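Local coordinates for Bcl-2-like protein FPV039 (Fowlpox virus, PDB 5TZP) that blocks apoptosis of the infected host cell by sequestering and inactivating several pro-apoptotic Bcl-2 proteins, among them BAK1 and BAX, at residues A52-I57 against I92-A96; N25-E29 against Y46-K50; V78-L82 against A121-I126. One frame throughout, in Å; residues are numbered along the deposited sequence.

Contact 1. Residues A52-I57 against I92-A96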
ATOM      1  N   ALA A  52      -8.435  -2.449  -6.371  1.00  9.28           N
ATOM      2  CA  ALA A  52      -7.774  -3.614  -5.765  1.00  9.09           C
ATOM      3  C   ALA A  52      -7.644  -3.360  -4.253  1.00  9.46           C
ATOM      4  O   ALA A  52      -7.917  -4.275  -3.456  1.00  9.70           O
ATOM      5  CB  ALA A  52      -6.392  -3.825  -6.391  1.00 10.32           C
ATOM      6  N   CYS A  53      -7.303  -2.145  -3.832  1.00  8.05           N
ATOM      7  CA  CYS A  53      -7.220  -1.863  -2.398  1.00  8.70           C
ATOM      8  C   CYS A  53      -8.578  -1.973  -1.767  1.00  9.82           C
ATOM      9  O   CYS A  53      -8.707  -2.473  -0.627  1.00  9.51           O
ATOM     10  CB  CYS A  53      -6.614  -0.482  -2.204  1.00 10.04           C
ATOM     11  SG  CYS A  53      -4.847  -0.385  -2.576  1.00 10.35           S
ATOM     12  N   LYS A  54      -9.620  -1.495  -2.424  1.00  8.66           N
ATOM     13  CA  LYS A  54     -10.971  -1.592  -1.907  1.00 10.07           C
ATOM     14  C   LYS A  54     -11.314  -3.057  -1.688  1.00 12.35           C
ATOM     15  O   LYS A  54     -11.885  -3.426  -0.639  1.00 11.45           O
ATOM     16  CB  LYS A  54     -12.015  -0.968  -2.862  1.00 12.11           C
ATOM     17  CG  LYS A  54     -13.453  -1.002  -2.443  1.00 19.69           C
ATOM     18  CD  LYS A  54     -14.378  -0.185  -3.401  1.00 26.35           C
ATOM     19  CE  LYS A  54     -15.854  -0.203  -2.985  1.00 35.73           C
ATOM     20  NZ  LYS A  54     -16.672   0.978  -3.570  1.00 46.91           N
ATOM     21  N   SER A  55     -10.918  -3.945  -2.618  1.00 10.48           N
ATOM     22  CA  SER A  55     -11.202  -5.357  -2.462  1.00 10.23           C
ATOM     23  C   SER A  55     -10.468  -5.938  -1.263  1.00 11.48           C
ATOM     24  O   SER A  55     -11.046  -6.726  -0.463  1.00 12.14           O
ATOM     25  CB  SER A  55     -10.825  -6.077  -3.749  1.00 12.90           C
ATOM     26  OG  SER A  55     -10.975  -7.494  -3.627  1.00 17.02           O
ATOM     27  N   VAL A  56      -9.207  -5.648  -1.125  1.00  9.59           N
ATOM     28  CA  VAL A  56      -8.395  -6.131   0.007  1.00 10.85           C
ATOM     29  C   VAL A  56      -9.014  -5.685   1.316  1.00  9.41           C
ATOM     30  O   VAL A  56      -9.130  -6.482   2.245  1.00 10.56           O
ATOM     31  CB  VAL A  56      -6.925  -5.719  -0.125  1.00  9.07           C
ATOM     32  CG1 VAL A  56      -6.135  -6.016   1.157  1.00 10.34           C
ATOM     33  CG2 VAL A  56      -6.312  -6.458  -1.303  1.00 11.72           C
ATOM     34  N   ILE A  57      -9.392  -4.417   1.415  1.00  9.73           N
ATOM     35  CA  ILE A  57      -9.982  -3.890   2.651  1.00 10.08           C
ATOM     36  C   ILE A  57     -11.308  -4.556   2.921  1.00 11.22           C
ATOM     37  O   ILE A  57     -11.568  -4.977   4.067  1.00 10.92           O
ATOM     38  CB  ILE A  57     -10.077  -2.345   2.588  1.00 10.08           C
ATOM     39  CG1 ILE A  57      -8.689  -1.744   2.657  1.00  9.65           C
ATOM     40  CG2 ILE A  57     -10.948  -1.841   3.748  1.00 11.24           C
ATOM     41  CD1 ILE A  57      -8.593  -0.267   2.286  1.00 10.29           C
ATOM     42  N   ILE A  92      -0.107  -4.034  -3.413  1.00  8.62           N
ATOM     43  CA  ILE A  92      -1.505  -3.654  -3.208  1.00  7.52           C
ATOM     44  C   ILE A  92      -1.877  -3.866  -1.757  1.00  8.92           C
ATOM     45  O   ILE A  92      -2.530  -3.003  -1.137  1.00  8.26           O
ATOM     46  CB  ILE A  92      -2.436  -4.479  -4.109  1.00  8.96           C
ATOM     47  CG1 ILE A  92      -2.238  -3.974  -5.561  1.00 11.11           C
ATOM     48  CG2 ILE A  92      -3.879  -4.421  -3.650  1.00 10.13           C
ATOM     49  CD1 ILE A  92      -2.698  -5.022  -6.626  1.00 10.69           C
ATOM     50  N   THR A  93      -1.477  -4.983  -1.167  1.00  7.83           N
ATOM     51  CA  THR A  93      -1.859  -5.265   0.205  1.00  7.22           C
ATOM     52  C   THR A  93      -1.209  -4.275   1.171  1.00  8.50           C
ATOM     53  O   THR A  93      -1.858  -3.797   2.107  1.00  8.40           O
ATOM     54  CB  THR A  93      -1.511  -6.700   0.594  1.00  8.27           C
ATOM     55  OG1 THR A  93      -2.267  -7.585  -0.250  1.00 10.58           O
ATOM     56  CG2 THR A  93      -1.865  -7.016   1.987  1.00 10.34           C
ATOM     57  N   ILE A  94       0.057  -3.931   0.967  1.00  8.46           N
ATOM     58  CA  ILE A  94       0.752  -2.911   1.757  1.00  9.86           C
ATOM     59  C   ILE A  94       0.020  -1.593   1.674  1.00  8.88           C
ATOM     60  O   ILE A  94      -0.226  -0.953   2.715  1.00  8.37           O
ATOM     61  CB  ILE A  94       2.249  -2.755   1.268  1.00 11.12           C
ATOM     62  CG1 ILE A  94       3.093  -3.916   1.742  1.00 13.70           C
ATOM     63  CG2 ILE A  94       2.804  -1.378   1.677  1.00 16.15           C
ATOM     64  CD1 ILE A  94       4.374  -4.002   0.923  1.00 15.42           C
ATOM     65  N   ILE A  95      -0.335  -1.139   0.470  1.00  8.03           N
ATOM     66  CA  ILE A  95      -0.989   0.141   0.313  1.00  7.94           C
ATOM     67  C   ILE A  95      -2.360   0.104   0.935  1.00  9.21           C
ATOM     68  O   ILE A  95      -2.775   1.046   1.626  1.00  8.60           O
ATOM     69  CB  ILE A  95      -1.012   0.574  -1.170  1.00  7.62           C
ATOM     70  CG1 ILE A  95       0.421   0.785  -1.680  1.00  8.66           C
ATOM     71  CG2 ILE A  95      -1.864   1.788  -1.383  1.00  8.94           C
ATOM     72  CD1 ILE A  95       0.506   0.907  -3.223  1.00  9.76           C
ATOM     73  N   ALA A  96      -3.100  -0.967   0.710  1.00  7.60           N
ATOM     74  CA  ALA A  96      -4.450  -1.105   1.286  1.00  7.78           C
ATOM     75  C   ALA A  96      -4.401  -1.079   2.822  1.00  8.01           C
ATOM     76  O   ALA A  96      -5.165  -0.336   3.460  1.00  8.41           O
ATOM     77  CB  ALA A  96      -5.097  -2.375   0.786  1.00  9.07           C
TER
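A buried helix-helix packing of mainly apolar side chains, with no hydrogen bond between the segments, joins the middle of helix 43-68 to helix 88-105. The axes of segments 52-57 and 92-96 pass 8.8 Å apart and cross at -72°, close because the residue at the crossing is small: the CA atoms of Cys-53 and Ala-96 lie 4.7 Å apart. Ala-96 CB sits 3.8 Å from Val-56 CG1, 3.9 Å from Cys-53 CB and 4.1 Å from Ile-57 CG1. One turn earlier, Ile-92 CG2 reaches Ala-52 CB at 3.8 Å and Val-56 CG2 at 3.9 Å. Cys-53 SG lies 3.9 Å from Ile-95 CG2. Thr-93 OG1 bonds back to the Gly-89 carbonyl. Ala-52, Val-56 and Ile-92 each pack on an aromatic side chain of the bound Bik peptide, and Ser-55 OG is hydrogen-bonded to an aromatic side chain there. Residues 92-96 lie in BH1; with the peptide packed on both helices, the crossing lines the BH3-binding groove, as in other Bcl-2 proteins.

Contact 2. Residues N25-E29 against Y46-K50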
ATOM      1  N   ASN A  25      -1.489  10.064  -3.233  1.00 10.98           N
ATOM      2  CA  ASN A  25      -2.824  10.468  -3.703  1.00 11.90           C
ATOM      3  C   ASN A  25      -3.870   9.424  -3.332  1.00 10.70           C
ATOM      4  O   ASN A  25      -4.979   9.812  -2.945  1.00 11.05           O
ATOM      5  CB  ASN A  25      -2.792  10.806  -5.183  1.00 11.40           C
ATOM      6  CG  ASN A  25      -2.378  12.218  -5.378  1.00 14.60           C
ATOM      7  OD1 ASN A  25      -3.108  13.118  -5.040  1.00 14.66           O
ATOM      8  ND2 ASN A  25      -1.210  12.421  -5.960  1.00 15.57           N
ATOM      9  N   TYR A  26      -3.581   8.114  -3.450  1.00 10.18           N
ATOM     10  CA  TYR A  26      -4.564   7.104  -3.052  1.00  9.73           C
ATOM     11  C   TYR A  26      -4.887   7.247  -1.566  1.00  9.65           C
ATOM     12  O   TYR A  26      -6.055   7.237  -1.162  1.00  9.98           O
ATOM     13  CB  TYR A  26      -4.116   5.683  -3.423  1.00 10.67           C
ATOM     14  CG  TYR A  26      -5.100   4.688  -2.874  1.00 10.07           C
ATOM     15  CD1 TYR A  26      -6.384   4.655  -3.339  1.00 12.15           C
ATOM     16  CD2 TYR A  26      -4.794   3.950  -1.787  1.00 12.84           C
ATOM     17  CE1 TYR A  26      -7.365   3.814  -2.749  1.00 11.73           C
ATOM     18  CE2 TYR A  26      -5.769   3.142  -1.194  1.00 11.00           C
ATOM     19  CZ  TYR A  26      -6.997   3.117  -1.674  1.00 11.00           C
ATOM     20  OH  TYR A  26      -7.985   2.358  -1.063  1.00 14.81           O
ATOM     21  N   ILE A  27      -3.866   7.386  -0.716  1.00  8.66           N
ATOM     22  CA  ILE A  27      -4.116   7.459   0.722  1.00  9.58           C
ATOM     23  C   ILE A  27      -4.926   8.715   1.033  1.00 10.66           C
ATOM     24  O   ILE A  27      -5.868   8.692   1.848  1.00 10.45           O
ATOM     25  CB  ILE A  27      -2.800   7.390   1.498  1.00  9.46           C
ATOM     26  CG1 ILE A  27      -2.236   5.976   1.358  1.00 11.28           C
ATOM     27  CG2 ILE A  27      -3.034   7.698   2.976  1.00 12.96           C
ATOM     28  CD1 ILE A  27      -0.883   5.746   1.984  1.00 14.16           C
ATOM     29  N   ILE A  28      -4.652   9.835   0.357  1.00 10.78           N
ATOM     30  CA  ILE A  28      -5.481  11.043   0.517  1.00 10.77           C
ATOM     31  C   ILE A  28      -6.933  10.765   0.116  1.00 11.28           C
ATOM     32  O   ILE A  28      -7.857  11.166   0.836  1.00 11.95           O
ATOM     33  CB  ILE A  28      -4.842  12.184  -0.274  1.00 12.37           C
ATOM     34  CG1 ILE A  28      -3.528  12.624   0.404  1.00 12.20           C
ATOM     35  CG2 ILE A  28      -5.850  13.357  -0.327  1.00 13.01           C
ATOM     36  CD1 ILE A  28      -2.722  13.483  -0.495  1.00 16.44           C
ATOM     37  N   GLU A  29      -7.148  10.115  -1.016  1.00 10.46           N
ATOM     38  CA  GLU A  29      -8.510   9.805  -1.433  1.00 10.71           C
ATOM     39  C   GLU A  29      -9.228   8.931  -0.395  1.00 10.19           C
ATOM     40  O   GLU A  29     -10.397   9.164  -0.036  1.00 11.15           O
ATOM     41  CB  GLU A  29      -8.549   9.187  -2.828  1.00 10.84           C
ATOM     42  CG  GLU A  29     -10.005   8.766  -3.209  1.00 12.96           C
ATOM     43  CD  GLU A  29     -10.255   8.515  -4.632  1.00 13.07           C
ATOM     44  OE1 GLU A  29     -11.389   8.076  -4.912  1.00 14.70           O
ATOM     45  OE2 GLU A  29      -9.445   8.849  -5.528  1.00 14.85           O
ATOM     46  N   TYR A  46      -4.114   4.079 -11.578  1.00  8.91           N
ATOM     47  CA  TYR A  46      -4.678   4.549 -10.299  1.00  9.41           C
ATOM     48  C   TYR A  46      -6.001   3.873 -10.064  1.00  8.75           C
ATOM     49  O   TYR A  46      -6.269   3.408  -8.935  1.00  9.34           O
ATOM     50  CB  TYR A  46      -4.827   6.075 -10.346  1.00 10.43           C
ATOM     51  CG  TYR A  46      -5.380   6.653  -9.077  1.00  9.97           C
ATOM     52  CD1 TYR A  46      -4.566   6.924  -7.995  1.00 12.89           C
ATOM     53  CD2 TYR A  46      -6.743   6.811  -8.923  1.00 13.36           C
ATOM     54  CE1 TYR A  46      -5.090   7.477  -6.824  1.00 12.75           C
ATOM     55  CE2 TYR A  46      -7.286   7.305  -7.714  1.00 14.25           C
ATOM     56  CZ  TYR A  46      -6.427   7.643  -6.710  1.00 11.43           C
ATOM     57  OH  TYR A  46      -6.833   8.182  -5.494  1.00 12.78           O
ATOM     58  N   ASP A  47      -6.878   3.829 -11.057  1.00  9.42           N
ATOM     59  CA  ASP A  47      -8.192   3.223 -10.843  1.00 11.26           C
ATOM     60  C   ASP A  47      -8.067   1.746 -10.550  1.00  9.91           C
ATOM     61  O   ASP A  47      -8.825   1.212  -9.735  1.00 10.08           O
ATOM     62  CB  ASP A  47      -9.078   3.472 -12.054  1.00 11.63           C
ATOM     63  CG  ASP A  47      -9.783   4.843 -12.041  1.00 17.50           C
ATOM     64  OD1 ASP A  47      -9.754   5.486 -10.968  1.00 17.40           O
ATOM     65  OD2 ASP A  47     -10.404   5.148 -13.121  1.00 21.91           O
ATOM     66  N   VAL A  48      -7.089   1.070 -11.159  1.00  9.51           N
ATOM     67  CA  VAL A  48      -6.850  -0.337 -10.810  1.00  9.73           C
ATOM     68  C   VAL A  48      -6.399  -0.478  -9.355  1.00  8.40           C
ATOM     69  O   VAL A  48      -6.898  -1.345  -8.619  1.00  9.59           O
ATOM     70  CB  VAL A  48      -5.835  -0.992 -11.780  1.00  9.45           C
ATOM     71  CG1 VAL A  48      -5.527  -2.422 -11.309  1.00 10.76           C
ATOM     72  CG2 VAL A  48      -6.349  -1.038 -13.201  1.00 10.27           C
ATOM     73  N   LEU A  49      -5.432   0.338  -8.946  1.00  8.20           N
ATOM     74  CA  LEU A  49      -4.964   0.353  -7.562  1.00  8.69           C
ATOM     75  C   LEU A  49      -6.131   0.559  -6.605  1.00  8.89           C
ATOM     76  O   LEU A  49      -6.269  -0.161  -5.593  1.00  9.52           O
ATOM     77  CB  LEU A  49      -3.886   1.432  -7.411  1.00  9.33           C
ATOM     78  CG  LEU A  49      -3.340   1.572  -5.963  1.00  9.04           C
ATOM     79  CD1 LEU A  49      -2.603   0.362  -5.473  1.00  9.00           C
ATOM     80  CD2 LEU A  49      -2.453   2.795  -5.863  1.00 11.20           C
ATOM     81  N   LYS A  50      -6.937   1.574  -6.854  1.00  8.84           N
ATOM     82  CA  LYS A  50      -8.038   1.915  -5.967  1.00 10.31           C
ATOM     83  C   LYS A  50      -8.989   0.752  -5.833  1.00  7.98           C
ATOM     84  O   LYS A  50      -9.441   0.377  -4.737  1.00 10.81           O
ATOM     85  CB  LYS A  50      -8.720   3.174  -6.545  1.00 13.43           C
ATOM     86  CG  LYS A  50      -9.993   3.507  -5.910  1.00 15.12           C
ATOM     87  CD  LYS A  50     -10.537   4.930  -6.460  1.00 20.18           C
ATOM     88  CE  LYS A  50     -12.019   5.112  -6.330  1.00 25.11           C
ATOM     89  NZ  LYS A  50     -12.359   6.444  -6.895  1.00 21.68           N
TER
HETATM   90  O   HOH W   1     -10.086   1.928  -2.458  1.00 18.66           O
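Segments 25-29 and 46-50 are helical throughout, their axes 11.0 Å apart at closest approach and crossing at -52°; the nearest CA atoms, those of Tyr-26 and Lys-50, are 6.9 Å apart. Large side chains fill this wide gap. The ring of Tyr-26 reaches across to the backbone of the partner helix, with CE1 3.8 Å from Lys-50 CA, and its CB lies 4.0 Å from Tyr-46 CE1 and 4.1 Å from Leu-49 CD2. In the all-helical Bcl-2 fold this pairing ties helix 14-32 to the start of helix 43-68, and Tyr-26 also packs on Ile-95 and Ala-99 of helix 88-105. Toward the solvent the contact turns polar. Glu-29 serves two donors: OE2 accepts a hydrogen bond from Tyr-46 OH at 2.7 Å, and OE1 forms a salt bridge with Lys-50 NZ, also at 2.7 Å. OE2 has a further partner in the backbone N of Arg-36, so the carboxylate also holds the connection between the two helices. A water links the Tyr-26 hydroxyl to the partner backbone, 2.6 Å from Tyr-26 OH and donating to Lys-50 O at 2.8 Å.

Contact 3. Residues V78-L82 against A121-I126. With SO4 (sulfate ion), chain N.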
ATOM      1  N   VAL A  78       5.673  -2.897   6.822  1.00 13.75           N
ATOM      2  CA  VAL A  78       5.937  -2.703   5.386  1.00 13.86           C
ATOM      3  C   VAL A  78       7.240  -3.371   4.985  1.00 14.22           C
ATOM      4  O   VAL A  78       7.326  -4.117   3.994  1.00 16.97           O
ATOM      5  CB  VAL A  78       5.976  -1.211   5.083  1.00 17.32           C
ATOM      6  CG1 VAL A  78       6.422  -1.012   3.653  1.00 20.63           C
ATOM      7  CG2 VAL A  78       4.574  -0.560   5.295  1.00 20.90           C
ATOM      8  N   THR A  79       8.307  -3.141   5.751  1.00 14.44           N
ATOM      9  CA  THR A  79       9.593  -3.718   5.395  1.00 15.18           C
ATOM     10  C   THR A  79       9.574  -5.246   5.537  1.00 16.97           C
ATOM     11  O   THR A  79      10.223  -5.929   4.756  1.00 19.60           O
ATOM     12  CB  THR A  79      10.744  -3.005   6.152  1.00 17.73           C
ATOM     13  OG1 THR A  79      10.572  -3.157   7.521  1.00 21.65           O
ATOM     14  CG2 THR A  79      10.801  -1.585   5.784  1.00 22.96           C
ATOM     15  N   GLN A  80       8.829  -5.781   6.503  1.00 16.22           N
ATOM     16  CA  GLN A  80       8.726  -7.242   6.584  1.00 17.11           C
ATOM     17  C   GLN A  80       8.166  -7.803   5.289  1.00 16.87           C
ATOM     18  O   GLN A  80       8.711  -8.826   4.782  1.00 18.39           O
ATOM     19  CB  GLN A  80       7.851  -7.630   7.764  1.00 17.44           C
ATOM     20  CG  GLN A  80       8.578  -7.528   9.136  1.00 18.19           C
ATOM     21  CD  GLN A  80       7.603  -7.756  10.321  1.00 18.43           C
ATOM     22  OE1 GLN A  80       6.362  -7.595  10.214  1.00 20.67           O
ATOM     23  NE2 GLN A  80       8.163  -7.970  11.471  1.00 24.63           N
ATOM     24  N   VAL A  81       7.087  -7.215   4.774  1.00 15.85           N
ATOM     25  CA  VAL A  81       6.449  -7.791   3.586  1.00 15.68           C
ATOM     26  C   VAL A  81       7.454  -7.887   2.445  1.00 17.88           C
ATOM     27  O   VAL A  81       7.468  -8.869   1.690  1.00 22.90           O
ATOM     28  CB  VAL A  81       5.233  -6.974   3.200  1.00 14.71           C
ATOM     29  CG1 VAL A  81       4.623  -7.495   1.887  1.00 17.33           C
ATOM     30  CG2 VAL A  81       4.158  -6.936   4.278  1.00 16.71           C
ATOM     31  N   LEU A  82       8.261  -6.846   2.262  1.00 17.84           N
ATOM     32  CA  LEU A  82       9.184  -6.716   1.129  1.00 17.00           C
ATOM     33  C   LEU A  82      10.606  -7.137   1.409  1.00 22.27           C
ATOM     34  O   LEU A  82      11.475  -6.860   0.585  1.00 23.22           O
ATOM     35  CB  LEU A  82       9.166  -5.262   0.679  1.00 16.43           C
ATOM     36  CG  LEU A  82       7.819  -4.802   0.221  1.00 15.82           C
ATOM     37  CD1 LEU A  82       7.875  -3.365  -0.146  1.00 21.73           C
ATOM     38  CD2 LEU A  82       7.300  -5.587  -0.969  1.00 19.64           C
ATOM     39  N   ALA A 121       7.380   5.946   3.488  1.00 11.99           N
ATOM     40  CA  ALA A 121       7.890   4.641   3.967  1.00 11.56           C
ATOM     41  C   ALA A 121       7.619   3.540   2.937  1.00 10.73           C
ATOM     42  O   ALA A 121       8.455   2.688   2.670  1.00 11.89           O
ATOM     43  CB  ALA A 121       7.275   4.300   5.309  1.00 12.44           C
ATOM     44  N   ILE A 122       6.418   3.533   2.348  1.00 10.94           N
ATOM     45  CA  ILE A 122       6.101   2.513   1.355  1.00  9.72           C
ATOM     46  C   ILE A 122       7.020   2.704   0.145  1.00 10.95           C
ATOM     47  O   ILE A 122       7.594   1.734  -0.391  1.00 10.96           O
ATOM     48  CB  ILE A 122       4.634   2.562   0.935  1.00  9.76           C
ATOM     49  CG1 ILE A 122       3.725   2.223   2.118  1.00  9.66           C
ATOM     50  CG2 ILE A 122       4.410   1.573  -0.243  1.00 10.95           C
ATOM     51  CD1 ILE A 122       2.281   2.580   1.885  1.00 13.03           C
ATOM     52  N   THR A 123       7.150   3.962  -0.319  1.00  9.90           N
ATOM     53  CA  THR A 123       7.991   4.237  -1.484  1.00 11.01           C
ATOM     54  C   THR A 123       9.422   3.755  -1.239  1.00 12.74           C
ATOM     55  O   THR A 123      10.038   3.113  -2.076  1.00 12.72           O
ATOM     56  CB  THR A 123       7.958   5.742  -1.771  1.00 10.98           C
ATOM     57  OG1 THR A 123       6.595   6.115  -2.062  1.00 12.04           O
ATOM     58  CG2 THR A 123       8.810   6.090  -2.935  1.00 14.19           C
ATOM     59  N   ASP A 124       9.974   4.089  -0.080  1.00 13.69           N
ATOM     60  CA  ASP A 124      11.353   3.729   0.261  1.00 14.36           C
ATOM     61  C   ASP A 124      11.511   2.226   0.333  1.00 13.59           C
ATOM     62  O   ASP A 124      12.527   1.670  -0.112  1.00 15.75           O
ATOM     63  CB  ASP A 124      11.749   4.320   1.601  1.00 16.82           C
ATOM     64  CG  ASP A 124      11.977   5.810   1.561  1.00 21.47           C
ATOM     65  OD1 ASP A 124      12.128   6.384   0.516  1.00 25.87           O
ATOM     66  OD2 ASP A 124      11.978   6.392   2.682  1.00 28.51           O
ATOM     67  N   ALA A 125      10.514   1.529   0.885  1.00 13.49           N
ATOM     68  CA  ALA A 125      10.594   0.066   0.985  1.00 15.31           C
ATOM     69  C   ALA A 125      10.571  -0.589  -0.389  1.00 14.28           C
ATOM     70  O   ALA A 125      11.262  -1.603  -0.611  1.00 16.77           O
ATOM     71  CB  ALA A 125       9.446  -0.474   1.842  1.00 15.88           C
ATOM     72  N   ILE A 126       9.788  -0.067  -1.327  1.00 12.95           N
ATOM     73  CA  ILE A 126       9.794  -0.549  -2.701  1.00 13.17           C
ATOM     74  C   ILE A 126      11.110  -0.256  -3.374  1.00 15.10           C
ATOM     75  O   ILE A 126      11.783  -1.165  -3.939  1.00 14.98           O
ATOM     76  CB  ILE A 126       8.640   0.037  -3.491  1.00 11.99           C
ATOM     77  CG1 ILE A 126       7.339  -0.503  -2.891  1.00 13.60           C
ATOM     78  CG2 ILE A 126       8.746  -0.380  -4.968  1.00 13.26           C
ATOM     79  CD1 ILE A 126       6.079   0.089  -3.512  1.00 14.29           C
TER
HETATM   80  S   SO4 N 212       6.205  -9.003  14.740  0.70 25.94           S
HETATM   81  O1  SO4 N 212       6.098  -7.841  15.639  0.70 36.36           O
HETATM   82  O2  SO4 N 212       5.690 -10.285  15.301  0.70 38.53           O
HETATM   83  O3  SO4 N 212       7.662  -9.163  14.549  0.70 35.05           O
HETATM   84  O4  SO4 N 212       5.444  -8.683  13.491  0.70 21.93           O
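A short helix meets a long one here largely through a single methyl group: Ala-125 CB lies 3.6 Å from Val-78 CG1, 3.8 Å from Leu-82 CD1 and 4.3 Å from Thr-79 CG2. So small a residue lets the CA atoms of Thr-79 and Ala-125 come within 5.9 Å. Val-78 CG2 extends the patch to Ile-122 CG1 at 4.3 Å, and Leu-82 CD1 to Ile-126 CG1 at 4.0 Å. Leu-82, the first residue to leave helical angles after helix 74-81, still turns its side chain toward helix 115-136; its carbonyl hydrogen-bonds to Tyr-130 OH. Thr-79 OG1 bonds to the Asn-75 carbonyl. Gln-80 points elsewhere: OE1 hydrogen-bonds to the backbone of the bound Bik peptide, and NE2 makes weak bonds to a sulfate, probably from the crystallisation liquor, 3.3 Å to O3 and 3.5 Å to O4. Leu-82 of BH1 (80-99) meets Ala-125 at the end of BH2 (110-125), whereas Val-78 and Thr-79 lie just before BH1. No hydrogen bond links the segments, which implies that a close aliphatic fit joins them, the polar groups being satisfied within the chain (Thr-79, Leu-82 carbonyl) or at the peptide (Gln-80).

Contacts 1 and 2 share helix 43-68 and touch directly: Tyr-26 OH lies 3.4 Å from Cys-53 CB, and Ile-95 CD1 packs 3.9 Å from Leu-49 CD1. Contact 1 also meets contact 3, on its other helix, through Ile-94, whose CD1 is 3.6 Å from Leu-82 CG and whose CG2 is 3.7 Å from Ile-122 CG1. Helix 88-105 thus connects all three, although contacts 2 and 3 lie on opposite sides of the chain's centre, about 18 Å apart between centres. Contacts 1 and 2 are both buried, but only contact 2 adds a salt bridge and hydrogen bonds to its packing; contact 3, partly exposed, remains apolar. Contacts 1 and 3 each border the bound peptide.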